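Local coordinates for beta-ketoacyl-[acyl-carrier-protein] synthase FabY (Pseudomonas aeruginosa, PDB 4CW4) that condenses acetyl-CoA with malonyl-ACP, as a homodimer, to make the acetoacetyl-ACP primer that starts bacterial fatty acid synthesis, at residues 352-357 with 440-445. Sequence-based numbering, arbitrary orientation.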
loop_
_atom_site.group_PDB
_atom_site.type_symbol
_atom_site.label_atom_id
_atom_site.label_comp_id
_atom_site.label_asym_id
_atom_site.label_seq_id
_atom_site.Cartn_x
_atom_site.Cartn_y
_atom_site.Cartn_z
ATOM N N SER A 352 17.497 -2.866 -21.480
ATOM C CA SER A 352 16.085 -2.524 -21.609
ATOM C C SER A 352 15.774 -2.058 -23.032
ATOM O O SER A 352 16.198 -0.977 -23.463
ATOM C CB SER A 352 15.711 -1.464 -20.587
ATOM O OG SER A 352 14.305 -1.290 -20.558
ATOM N N ARG A 353 15.034 -2.911 -23.741
ATOM C CA ARG A 353 14.783 -2.804 -25.181
ATOM C C ARG A 353 13.278 -2.868 -25.494
ATOM O O ARG A 353 12.807 -3.835 -26.099
ATOM C CB ARG A 353 15.497 -3.973 -25.889
ATOM C CG ARG A 353 17.012 -3.847 -25.901
ATOM C CD ARG A 353 17.675 -5.222 -26.083
ATOM N NE ARG A 353 19.132 -5.202 -26.213
ATOM C CZ ARG A 353 19.803 -5.243 -27.362
ATOM N NH1 ARG A 353 19.156 -5.257 -28.530
ATOM N NH2 ARG A 353 21.133 -5.263 -27.346
ATOM N N PRO A 354 12.500 -1.908 -24.980
ATOM C CA PRO A 354 11.051 -1.908 -25.250
ATOM C C PRO A 354 10.748 -2.043 -26.746
ATOM O O PRO A 354 11.343 -1.343 -27.544
ATOM C CB PRO A 354 10.596 -0.538 -24.727
ATOM C CG PRO A 354 11.650 -0.119 -23.754
ATOM C CD PRO A 354 12.940 -0.682 -24.307
ATOM N N PHE A 355 9.840 -2.951 -27.086
ATOM C CA PHE A 355 9.367 -3.169 -28.455
ATOM C C PHE A 355 10.398 -3.740 -29.423
ATOM O O PHE A 355 10.078 -3.944 -30.582
ATOM C CB PHE A 355 8.689 -1.911 -29.008
ATOM C CG PHE A 355 7.498 -1.502 -28.188
ATOM C CD1 PHE A 355 6.338 -2.258 -28.193
ATOM C CD2 PHE A 355 7.572 -0.409 -27.361
ATOM C CE1 PHE A 355 5.276 -1.922 -27.380
ATOM C CE2 PHE A 355 6.507 -0.050 -26.563
ATOM C CZ PHE A 355 5.348 -0.801 -26.579
ATOM N N GLY A 356 11.605 -4.042 -28.931
ATOM C CA GLY A 356 12.604 -4.723 -29.721
ATOM C C GLY A 356 12.709 -6.180 -29.349
ATOM O O GLY A 356 11.960 -6.653 -28.512
ATOM N N GLU A 357 13.623 -6.899 -29.993
ATOM C CA GLU A 357 14.062 -8.178 -29.440
ATOM C C GLU A 357 14.445 -7.917 -27.977
ATOM O O GLU A 357 15.214 -7.002 -27.678
ATOM C CB GLU A 357 15.231 -8.764 -30.225
ATOM C CG GLU A 357 14.919 -9.039 -31.690
ATOM C CD GLU A 357 13.838 -10.083 -31.874
ATOM O OE1 GLU A 357 13.803 -11.050 -31.086
ATOM O OE2 GLU A 357 13.012 -9.925 -32.805
ATOM N N GLY A 440 5.912 -0.274 -22.041
ATOM C CA GLY A 440 7.204 -0.578 -22.653
ATOM C C GLY A 440 8.212 -1.162 -21.689
ATOM O O GLY A 440 9.280 -0.594 -21.495
ATOM N N SER A 441 7.883 -2.306 -21.109
ATOM C CA SER A 441 8.674 -2.865 -20.017
ATOM C C SER A 441 9.842 -3.721 -20.488
ATOM O O SER A 441 10.645 -4.135 -19.665
ATOM C CB SER A 441 7.767 -3.699 -19.110
ATOM O OG SER A 441 7.019 -4.605 -19.889
ATOM N N SER A 442 9.943 -3.964 -21.794
ATOM C CA SER A 442 11.016 -4.771 -22.396
ATOM C C SER A 442 10.823 -6.268 -22.181
ATOM O O SER A 442 11.784 -6.980 -21.890
ATOM C CB SER A 442 12.409 -4.348 -21.918
ATOM O OG SER A 442 13.430 -4.845 -22.781
ATOM N N THR A 443 9.602 -6.748 -22.389
ATOM C CA THR A 443 9.347 -8.183 -22.343
ATOM C C THR A 443 8.665 -8.661 -23.615
ATOM O O THR A 443 7.954 -7.899 -24.275
ATOM C CB THR A 443 8.486 -8.586 -21.123
ATOM O OG1 THR A 443 7.109 -8.363 -21.426
ATOM C CG2 THR A 443 8.875 -7.773 -19.873
ATOM N N PRO A 444 8.874 -9.941 -23.971
ATOM C CA PRO A 444 8.215 -10.461 -25.173
ATOM C C PRO A 444 6.692 -10.401 -25.089
ATOM O O PRO A 444 6.027 -10.119 -26.085
ATOM C CB PRO A 444 8.713 -11.911 -25.233
ATOM C CG PRO A 444 10.065 -11.841 -24.625
ATOM C CD PRO A 444 9.937 -10.845 -23.509
ATOM N N ALA A 445 6.146 -10.661 -23.908
ATOM C CA ALA A 445 4.704 -10.550 -23.721
ATOM C C ALA A 445 4.233 -9.109 -23.865
ATOM O O ALA A 445 3.204 -8.855 -24.496
ATOM C CB ALA A 445 4.280 -11.090 -22.358
HETATM O O HOH W 1 12.748 -2.542 -18.440
#
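Pro354 and Ser442 bring the two backbones to 4.0 Å between their CA atoms, where a type II turn from Arg353 to Gly356, closed by Gly356 N on Arg353 O, sits against the loop that leads into helix 444-461. Ser442 carries the polar link. Its OG lies anti to its own backbone N (chi1 -163°), which swings the hydroxyl across to segment 352-357, where OG accepts the backbone N-H of Arg353 at 2.7 Å from N in a fairly straight bond of 159°. The side chain of Arg353 runs off elsewhere, along Ile340 and Glu341 of helix 334-341. A second bridge is made by water: the water O lies 2.9 Å from Ser352 OG and donates to it and to Ser441 O, while the Ser352 hydroxyl is also hydrogen-bonded to Lys472 O. Beside these bonds the rest of the contact is made largely by carbon atoms resting on the backbone of Gly440. Pro354 lays the CG corner of its ring on Gly440 O at 3.3 Å, with CB close beside it, and Phe355 reaches back with CE2 to Gly440 CA, 4.0 Å away and met obliquely by the ring. Gly440, with a positive phi of 47°, presents bare backbone to both rings. It directly follows His439, a predicted active-site residue of this ketosynthase, and its N-H is hydrogen-bonded to Glu450 OE1. The Ser442 hydroxyl thus satisfies a buried backbone N-H of the turn, and with the water bridge it ties the loop before strand 366-374 to the backbone just after that histidine.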